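HpcH/HpaI aldolase (Desulfitobacterium hafniense, PDB 3QZ6) belongs to the HpcH/HpaI aldolase/citrate lyase family, enzymes built on a TIM barrel, and is found here as an assembly of two subunits. Local coordinates at residues A[15-20]-A[36-41]; A[102-107]-A[163-168]; A[109-114]-A[139-144]. All blocks are in the same frame, centred on the assembly; numbering follows the deposited sequence.

How the contacts relate
All three contacts belong to one closed barrel of parallel strands. Contact 1 lies within the barrel wall and joins strands 16-21 and 40-44. Contacts 2 and 3 sit on the outer layer and share helix 100-110. Contact 2 uses the body of that helix, and contact 3 uses its end and the loop that follows. Their centres are about 12 Å apart, and they touch where Lys111 NZ comes to 4.2 Å from Gly167 CA. Contacts 1 and 2 lie on opposite sides of the chain's centre, their centres about 24 Å apart, and those of contacts 1 and 3 about 23 Å. A zinc ion is bound about 12 Å from the side chain of Phe41 in contact 1.

Contact 1. Residues A[15-20]-A[36-41]; sequences SVVGTM and AGLDYF
Val17, Gly18 and Thr19 meet Leu38, Asp39 and Tyr40 in a buried contact between the first two parallel strands of the TIM barrel, 16-21 and 40-44. Helix 29-35 links them in a beta-alpha-beta unit. A Schellman motif with Gly37 at positive phi follows the helix, and the chain then turns into the second strand. Val17 is bonded through both its backbone N and its O. Val17 O accepts Asp39 N at 2.8 Å, nearly along the C=O axis, and a weak bond from Tyr40 N. Val17 N donates to Asp39 OD2 at 2.9 Å, with an N-H...O angle of 163°. OD2 uses its anti lone pair, the one turned away from OD1. Gly18 lies under the Tyr40 ring, with Gly18 CA 3.4 Å from the ring centroid in a CH-pi contact. Tyr40 CG sits between its own N and carbonyl carbon (chi1 70°), and the ring lies across the first strand. Val16 CG2 reaches Tyr40 CE2 at 4.0 Å. Leu38 extends one branch to each of two residues: CD1 is 3.7 Å from Thr19 CG2, and CD2 is 3.9 Å from Val17 CG1. Beyond them, Val250 of the second subunit packs on Leu38. Asp39 OD1 forms a salt bridge with Lys9. Both carboxylate oxygens are therefore engaged, which should fix the rotation of the group and favour its ionised form.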
loop_
_atom_site.group_PDB
_atom_site.type_symbol
_atom_site.label_atom_id
_atom_site.label_comp_id
_atom_site.label_asym_id
_atom_site.label_seq_id
_atom_site.Cartn_x
_atom_site.Cartn_y
_atom_site.Cartn_z
ATOM N N SER A 15 -0.701 -17.521 -19.684
ATOM C CA SER A 15 -0.910 -17.468 -18.248
ATOM C C SER A 15 -0.915 -15.999 -17.845
ATOM O O SER A 15 -0.110 -15.223 -18.340
ATOM C CB SER A 15 0.221 -18.191 -17.524
ATOM O OG SER A 15 0.367 -19.514 -18.011
ATOM N N VAL A 16 -1.826 -15.604 -16.963
ATOM C CA VAL A 16 -1.882 -14.207 -16.535
ATOM C C VAL A 16 -1.895 -14.116 -15.020
ATOM O O VAL A 16 -2.384 -15.014 -14.336
ATOM C CB VAL A 16 -3.097 -13.469 -17.131
ATOM C CG1 VAL A 16 -2.995 -13.440 -18.652
ATOM C CG2 VAL A 16 -4.400 -14.134 -16.691
ATOM N N VAL A 17 -1.354 -13.023 -14.502
ATOM C CA VAL A 17 -1.117 -12.897 -13.077
ATOM C C VAL A 17 -1.790 -11.650 -12.510
ATOM O O VAL A 17 -1.660 -10.550 -13.063
ATOM C CB VAL A 17 0.397 -12.855 -12.773
ATOM C CG1 VAL A 17 0.641 -12.980 -11.278
ATOM C CG2 VAL A 17 1.131 -13.980 -13.536
ATOM N N GLY A 18 -2.505 -11.832 -11.402
ATOM C CA GLY A 18 -3.234 -10.752 -10.767
ATOM C C GLY A 18 -3.086 -10.808 -9.260
ATOM O O GLY A 18 -2.508 -11.752 -8.710
ATOM N N THR A 19 -3.610 -9.796 -8.585
ATOM C CA THR A 19 -3.574 -9.766 -7.135
ATOM C C THR A 19 -4.859 -9.120 -6.625
ATOM O O THR A 19 -5.588 -8.485 -7.395
ATOM C CB THR A 19 -2.317 -9.014 -6.640
ATOM O OG1 THR A 19 -2.019 -9.402 -5.298
ATOM C CG2 THR A 19 -2.514 -7.493 -6.716
HETATM N N MSE A 20 -5.153 -9.292 -5.336
HETATM C CA MSE A 20 -6.325 -8.666 -4.734
HETATM C C MSE A 20 -6.006 -7.228 -4.302
HETATM O O MSE A 20 -4.882 -6.936 -3.890
HETATM C CB MSE A 20 -6.784 -9.456 -3.505
HETATM C CG MSE A 20 -7.258 -10.884 -3.788
HETATM SE SE MSE A 20 -8.864 -10.874 -4.874
HETATM C CE MSE A 20 -9.948 -9.616 -3.807
ATOM N N ALA A 36 5.223 -3.789 -11.788
ATOM C CA ALA A 36 5.538 -5.078 -11.168
ATOM C C ALA A 36 5.219 -6.268 -12.070
ATOM O O ALA A 36 5.522 -7.409 -11.722
ATOM C CB ALA A 36 4.824 -5.227 -9.836
ATOM N N GLY A 37 4.591 -6.009 -13.214
ATOM C CA GLY A 37 4.324 -7.060 -14.177
ATOM C C GLY A 37 2.982 -7.760 -14.018
ATOM O O GLY A 37 2.786 -8.848 -14.558
ATOM N N LEU A 38 2.049 -7.154 -13.287
ATOM C CA LEU A 38 0.712 -7.749 -13.146
ATOM C C LEU A 38 -0.129 -7.511 -14.395
ATOM O O LEU A 38 -0.040 -6.458 -15.013
ATOM C CB LEU A 38 -0.008 -7.195 -11.910
ATOM C CG LEU A 38 0.546 -7.689 -10.567
ATOM C CD1 LEU A 38 -0.034 -6.910 -9.397
ATOM C CD2 LEU A 38 0.281 -9.173 -10.404
ATOM N N ASP A 39 -0.930 -8.500 -14.774
ATOM C CA ASP A 39 -1.876 -8.337 -15.874
ATOM C C ASP A 39 -3.199 -7.712 -15.427
ATOM O O ASP A 39 -3.865 -7.035 -16.205
ATOM C CB ASP A 39 -2.166 -9.694 -16.510
ATOM C CG ASP A 39 -0.944 -10.283 -17.154
ATOM O OD1 ASP A 39 -0.556 -9.768 -18.216
ATOM O OD2 ASP A 39 -0.357 -11.219 -16.575
ATOM N N TYR A 40 -3.592 -7.976 -14.183
ATOM C CA TYR A 40 -4.888 -7.521 -13.693
ATOM C C TYR A 40 -4.871 -7.435 -12.172
ATOM O O TYR A 40 -3.924 -7.878 -11.522
ATOM C CB TYR A 40 -6.007 -8.474 -14.149
ATOM C CG TYR A 40 -5.980 -9.832 -13.461
ATOM C CD1 TYR A 40 -6.788 -10.096 -12.352
ATOM C CD2 TYR A 40 -5.142 -10.847 -13.918
ATOM C CE1 TYR A 40 -6.756 -11.330 -11.716
ATOM C CE2 TYR A 40 -5.104 -12.076 -13.290
ATOM C CZ TYR A 40 -5.915 -12.315 -12.193
ATOM O OH TYR A 40 -5.875 -13.544 -11.576
ATOM N N PHE A 41 -5.906 -6.836 -11.602
ATOM C CA PHE A 41 -6.116 -6.945 -10.171
ATOM C C PHE A 41 -7.602 -6.924 -9.906
ATOM O O PHE A 41 -8.393 -6.531 -10.768
ATOM C CB PHE A 41 -5.389 -5.834 -9.387
ATOM C CG PHE A 41 -5.833 -4.445 -9.744
ATOM C CD1 PHE A 41 -6.892 -3.846 -9.074
ATOM C CD2 PHE A 41 -5.179 -3.732 -10.743
ATOM C CE1 PHE A 41 -7.293 -2.558 -9.392
ATOM C CE2 PHE A 41 -5.568 -2.450 -11.076
ATOM C CZ PHE A 41 -6.617 -1.847 -10.396
#

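Contact 2. Residues A[102-107]-A[163-168]; sequences TMRETV and LAVQGV
Thr102 O is gripped by two donors of Thr106, on the helix whose Met103, Arg104 and Val107 pack against Val165, Gly167 and Val168. Thr106 OG1 bonds to Thr102 O at 2.9 Å and Thr106 N at 3.0 Å. The two come from opposite faces of the carbonyl plane. The hydroxyl is thus satisfied within its own helix, and the contact itself is made largely by apolar side-chain atoms. Val165 points at the helix, and Val165 CG1 lies 3.8 Å from Arg104 CG. These two side chains cross at about a right angle. Val165 CG1 is also 3.9 Å from Met103 CB. Helix 100-110 is one of the outer helices of the TIM barrel, and 163-168 runs from the end of helix 159-163 toward strand 170-173. A type II turn from Val165 to Val168 brings the loop close to the helix. Gly167 takes a positive phi of 104° in it, which suits glycine. Val107 CG2 lies 3.9 Å from Gly167 CA and 3.5 Å from Gln166 O. Deeper in, Val168 CG2 meets Met103 CG at 3.9 Å. Met103, a selenomethionine, turns its end away from the loop and also packs on Ile94 and Ala148 of the barrel strands.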
loop_
_atom_site.group_PDB
_atom_site.type_symbol
_atom_site.label_atom_id
_atom_site.label_comp_id
_atom_site.label_asym_id
_atom_site.label_seq_id
_atom_site.Cartn_x
_atom_site.Cartn_y
_atom_site.Cartn_z
ATOM N N THR A 102 -27.426 -18.226 -10.839
ATOM C CA THR A 102 -26.608 -17.059 -10.519
ATOM C C THR A 102 -25.773 -16.644 -11.727
ATOM O O THR A 102 -25.631 -15.461 -12.019
ATOM C CB THR A 102 -25.688 -17.347 -9.327
ATOM O OG1 THR A 102 -26.491 -17.591 -8.166
ATOM C CG2 THR A 102 -24.760 -16.170 -9.060
HETATM N N MSE A 103 -25.216 -17.628 -12.424
HETATM C CA MSE A 103 -24.432 -17.355 -13.620
HETATM C C MSE A 103 -25.308 -16.843 -14.761
HETATM O O MSE A 103 -24.913 -15.925 -15.491
HETATM C CB MSE A 103 -23.673 -18.605 -14.062
HETATM C CG MSE A 103 -22.550 -19.012 -13.127
HETATM SE SE MSE A 103 -21.213 -17.583 -12.895
HETATM C CE MSE A 103 -21.869 -16.829 -11.331
ATOM N N ARG A 104 -26.490 -17.429 -14.931
ATOM C CA ARG A 104 -27.381 -16.950 -15.985
ATOM C C ARG A 104 -27.722 -15.481 -15.765
ATOM O O ARG A 104 -27.731 -14.690 -16.705
ATOM C CB ARG A 104 -28.653 -17.798 -16.082
ATOM C CG ARG A 104 -28.418 -19.150 -16.763
ATOM C CD ARG A 104 -29.730 -19.830 -17.146
ATOM N NE ARG A 104 -30.414 -20.379 -15.981
ATOM C CZ ARG A 104 -30.242 -21.619 -15.534
ATOM N NH1 ARG A 104 -30.901 -22.035 -14.460
ATOM N NH2 ARG A 104 -29.403 -22.439 -16.159
ATOM N N GLU A 105 -27.982 -15.120 -14.512
ATOM C CA GLU A 105 -28.354 -13.751 -14.184
ATOM C C GLU A 105 -27.166 -12.798 -14.352
ATOM O O GLU A 105 -27.325 -11.679 -14.839
ATOM C CB GLU A 105 -28.908 -13.687 -12.765
ATOM C CG GLU A 105 -29.344 -12.302 -12.336
ATOM C CD GLU A 105 -30.579 -11.805 -13.078
ATOM O OE1 GLU A 105 -31.152 -12.561 -13.903
ATOM O OE2 GLU A 105 -30.976 -10.649 -12.828
ATOM N N THR A 106 -25.976 -13.237 -13.952
ATOM C CA THR A 106 -24.774 -12.438 -14.181
ATOM C C THR A 106 -24.570 -12.164 -15.672
ATOM O O THR A 106 -24.353 -11.025 -16.090
ATOM C CB THR A 106 -23.520 -13.119 -13.639
ATOM O OG1 THR A 106 -23.677 -13.365 -12.235
ATOM C CG2 THR A 106 -22.312 -12.209 -13.853
ATOM N N VAL A 107 -24.659 -13.210 -16.476
ATOM C CA VAL A 107 -24.493 -13.061 -17.916
ATOM C C VAL A 107 -25.601 -12.191 -18.539
ATOM O O VAL A 107 -25.329 -11.355 -19.404
ATOM C CB VAL A 107 -24.412 -14.434 -18.611
ATOM C CG1 VAL A 107 -24.433 -14.270 -20.139
ATOM C CG2 VAL A 107 -23.149 -15.167 -18.155
ATOM N N LEU A 163 -20.822 -24.443 -14.512
ATOM C CA LEU A 163 -19.854 -24.069 -15.545
ATOM C C LEU A 163 -20.349 -24.233 -16.985
ATOM O O LEU A 163 -19.691 -23.774 -17.916
ATOM C CB LEU A 163 -18.534 -24.822 -15.354
ATOM C CG LEU A 163 -17.863 -24.606 -13.996
ATOM C CD1 LEU A 163 -16.493 -25.281 -13.961
ATOM C CD2 LEU A 163 -17.734 -23.121 -13.703
ATOM N N ALA A 164 -21.498 -24.880 -17.173
ATOM C CA ALA A 164 -22.049 -25.064 -18.514
ATOM C C ALA A 164 -22.814 -23.834 -19.005
ATOM O O ALA A 164 -23.159 -23.739 -20.178
ATOM C CB ALA A 164 -22.960 -26.310 -18.567
ATOM N N VAL A 165 -23.091 -22.896 -18.105
ATOM C CA VAL A 165 -23.811 -21.688 -18.489
ATOM C C VAL A 165 -22.998 -20.909 -19.518
ATOM O O VAL A 165 -21.813 -20.653 -19.319
ATOM C CB VAL A 165 -24.134 -20.795 -17.268
ATOM C CG1 VAL A 165 -24.702 -19.469 -17.718
ATOM C CG2 VAL A 165 -25.130 -21.513 -16.328
ATOM N N GLN A 166 -23.636 -20.553 -20.625
ATOM C CA GLN A 166 -22.979 -19.787 -21.676
ATOM C C GLN A 166 -22.585 -18.398 -21.160
ATOM O O GLN A 166 -23.389 -17.698 -20.541
ATOM C CB GLN A 166 -23.905 -19.658 -22.880
ATOM C CG GLN A 166 -23.319 -18.869 -24.041
ATOM C CD GLN A 166 -24.334 -18.651 -25.155
ATOM O OE1 GLN A 166 -25.168 -17.742 -25.088
ATOM N NE2 GLN A 166 -24.278 -19.496 -26.178
ATOM N N GLY A 167 -21.338 -18.012 -21.393
ATOM C CA GLY A 167 -20.856 -16.728 -20.919
ATOM C C GLY A 167 -19.955 -16.841 -19.703
ATOM O O GLY A 167 -19.363 -15.857 -19.281
ATOM N N VAL A 168 -19.839 -18.032 -19.126
ATOM C CA VAL A 168 -18.928 -18.201 -17.995
ATOM C C VAL A 168 -17.522 -18.426 -18.521
ATOM O O VAL A 168 -17.257 -19.418 -19.190
ATOM C CB VAL A 168 -19.319 -19.381 -17.099
ATOM C CG1 VAL A 168 -18.298 -19.545 -15.973
ATOM C CG2 VAL A 168 -20.720 -19.181 -16.539
#

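Contact 3. Residues A[109-114]-A[139-144]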
loop_
_atom_site.group_PDB
_atom_site.type_symbol
_atom_site.label_atom_id
_atom_site.label_comp_id
_atom_site.label_asym_id
_atom_site.label_seq_id
_atom_site.Cartn_x
_atom_site.Cartn_y
_atom_site.Cartn_z
ATOM N N LEU A 109 -27.113 -9.706 -17.229
ATOM C CA LEU A 109 -26.870 -8.306 -16.899
ATOM C C LEU A 109 -25.632 -7.756 -17.586
ATOM O O LEU A 109 -25.526 -6.551 -17.818
ATOM C CB LEU A 109 -26.730 -8.141 -15.392
ATOM C CG LEU A 109 -28.001 -8.376 -14.566
ATOM C CD1 LEU A 109 -27.655 -8.445 -13.082
ATOM C CD2 LEU A 109 -29.045 -7.285 -14.825
ATOM N N ALA A 110 -24.709 -8.647 -17.928
ATOM C CA ALA A 110 -23.371 -8.250 -18.369
ATOM C C ALA A 110 -23.219 -8.161 -19.882
ATOM O O ALA A 110 -22.288 -7.522 -20.373
ATOM C CB ALA A 110 -22.338 -9.215 -17.810
ATOM N N LYS A 111 -24.109 -8.822 -20.615
ATOM C CA LYS A 111 -23.980 -8.905 -22.072
ATOM C C LYS A 111 -25.040 -8.071 -22.778
ATOM O O LYS A 111 -26.203 -8.068 -22.375
ATOM C CB LYS A 111 -24.116 -10.363 -22.546
ATOM C CG LYS A 111 -23.014 -11.285 -22.089
ATOM C CD LYS A 111 -21.693 -10.934 -22.739
ATOM C CE LYS A 111 -20.537 -11.651 -22.061
ATOM N NZ LYS A 111 -20.276 -12.981 -22.637
ATOM N N TYR A 112 -24.637 -7.381 -23.839
ATOM C CA TYR A 112 -25.572 -6.662 -24.694
ATOM C C TYR A 112 -26.432 -7.649 -25.473
ATOM O O TYR A 112 -26.021 -8.785 -25.696
ATOM C CB TYR A 112 -24.808 -5.806 -25.708
ATOM C CG TYR A 112 -24.035 -4.662 -25.102
ATOM C CD1 TYR A 112 -24.681 -3.686 -24.349
ATOM C CD2 TYR A 112 -22.664 -4.541 -25.302
ATOM C CE1 TYR A 112 -23.978 -2.620 -23.801
ATOM C CE2 TYR A 112 -21.948 -3.469 -24.755
ATOM C CZ TYR A 112 -22.614 -2.521 -24.008
ATOM O OH TYR A 112 -21.917 -1.455 -23.469
ATOM N N PRO A 113 -27.621 -7.216 -25.919
ATOM C CA PRO A 113 -28.401 -8.122 -26.775
ATOM C C PRO A 113 -27.567 -8.583 -27.978
ATOM O O PRO A 113 -26.727 -7.818 -28.448
ATOM C CB PRO A 113 -29.562 -7.237 -27.239
ATOM C CG PRO A 113 -29.741 -6.249 -26.095
ATOM C CD PRO A 113 -28.326 -5.952 -25.648
ATOM N N PRO A 114 -27.801 -9.808 -28.482
ATOM C CA PRO A 114 -28.821 -10.767 -28.040
ATOM C C PRO A 114 -28.342 -11.722 -26.940
ATOM O O PRO A 114 -29.097 -12.598 -26.525
ATOM C CB PRO A 114 -29.110 -11.562 -29.318
ATOM C CG PRO A 114 -27.796 -11.599 -30.010
ATOM C CD PRO A 114 -27.105 -10.278 -29.694
ATOM N N GLU A 139 -18.422 -6.999 -30.561
ATOM C CA GLU A 139 -17.035 -7.168 -30.143
ATOM C C GLU A 139 -16.877 -7.054 -28.629
ATOM O O GLU A 139 -16.144 -7.824 -28.022
ATOM C CB GLU A 139 -16.124 -6.167 -30.848
ATOM C CG GLU A 139 -16.120 -6.328 -32.358
ATOM C CD GLU A 139 -15.058 -5.482 -33.029
ATOM O OE1 GLU A 139 -14.121 -5.042 -32.325
ATOM O OE2 GLU A 139 -15.160 -5.260 -34.256
ATOM N N ARG A 140 -17.556 -6.093 -28.014
ATOM C CA ARG A 140 -17.427 -5.932 -26.567
ATOM C C ARG A 140 -17.965 -7.167 -25.828
ATOM O O ARG A 140 -17.379 -7.611 -24.841
ATOM C CB ARG A 140 -18.114 -4.647 -26.088
ATOM C CG ARG A 140 -17.979 -4.396 -24.588
ATOM C CD ARG A 140 -16.526 -4.529 -24.125
ATOM N NE ARG A 140 -15.628 -3.658 -24.882
ATOM C CZ ARG A 140 -15.269 -2.431 -24.518
ATOM N NH1 ARG A 140 -15.725 -1.896 -23.388
ATOM N NH2 ARG A 140 -14.444 -1.736 -25.291
ATOM N N ASN A 141 -19.074 -7.731 -26.302
ATOM C CA ASN A 141 -19.619 -8.932 -25.664
ATOM C C ASN A 141 -18.578 -10.050 -25.587
ATOM O O ASN A 141 -18.584 -10.846 -24.653
ATOM C CB ASN A 141 -20.863 -9.440 -26.409
ATOM C CG ASN A 141 -22.165 -8.871 -25.854
ATOM O OD1 ASN A 141 -22.174 -8.098 -24.887
ATOM N ND2 ASN A 141 -23.278 -9.252 -26.476
ATOM N N ASP A 142 -17.685 -10.108 -26.574
ATOM C CA ASP A 142 -16.644 -11.144 -26.606
ATOM C C ASP A 142 -15.488 -10.870 -25.649
ATOM O O ASP A 142 -14.641 -11.733 -25.435
ATOM C CB ASP A 142 -16.073 -11.295 -28.011
ATOM C CG ASP A 142 -16.920 -12.185 -28.893
ATOM O OD1 ASP A 142 -17.775 -12.919 -28.349
ATOM O OD2 ASP A 142 -16.724 -12.148 -30.128
ATOM N N GLU A 143 -15.436 -9.667 -25.088
ATOM C CA GLU A 143 -14.302 -9.271 -24.241
ATOM C C GLU A 143 -14.625 -9.159 -22.740
ATOM O O GLU A 143 -13.715 -9.170 -21.901
ATOM C CB GLU A 143 -13.703 -7.961 -24.757
ATOM C CG GLU A 143 -13.180 -8.065 -26.191
ATOM C CD GLU A 143 -12.877 -6.711 -26.802
ATOM O OE1 GLU A 143 -13.682 -5.771 -26.599
ATOM O OE2 GLU A 143 -11.833 -6.581 -27.474
ATOM N N ILE A 144 -15.906 -9.031 -22.414
ATOM C CA ILE A 144 -16.360 -9.028 -21.016
ATOM C C ILE A 144 -15.967 -10.337 -20.334
ATOM O O ILE A 144 -16.150 -11.409 -20.900
ATOM C CB ILE A 144 -17.892 -8.903 -20.951
ATOM C CG1 ILE A 144 -18.330 -7.593 -21.582
ATOM C CG2 ILE A 144 -18.389 -8.988 -19.517
ATOM C CD1 ILE A 144 -17.577 -6.420 -21.077
HETATM O O HOH W 1 -21.230 -6.358 -22.536
HETATM O O HOH W 2 -17.236 -12.570 -23.085
HETATM O O HOH W 3 -19.677 -13.762 -25.463
#
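The Tyr112 ring has Arg140 CG at its edge, near the ring plane, with Tyr112 CE2 4.1 Å away. The Asn141 amide approaches the ring obliquely through OD1, and the two planes are 23° apart. Asn141 is the centre of the contact. Asn141 OD1 accepts Tyr112 N at 2.8 Å, in the carbonyl plane and on a lone pair. Asn141 ND2 bonds to Tyr112 O at 2.9 Å; the acceptor is in the amide plane, but ND2 is tilted 35° from the Tyr112 carbonyl plane. The amide therefore holds both backbone polar atoms of one residue. A chi1 of -92°, away from a staggered position, directs Asn141 CG toward them. Water 1 donates to OD1 and to Ala110 O, joining the end of helix 100-110 to the same group. Lys111 bends at chi2 and chi4 and passes along Ile144 in the opposite direction. Lys111 CE is 4.0 Å from Ile144 CB. Lys111 NZ makes a weak bond to Asn141 O and donates to waters 2 and 3 at 3.1 and 3.0 Å. The contact joins two outer parts of the TIM barrel: the loop after helix 100-110, and the end of helix 133-141 with the turn into strand 145-150. The lysine ammonium would be stabilised by the carbonyl and waters near this helix end. The two hydrogen bonds of the Asn141 amide are consistent with its modelled orientation.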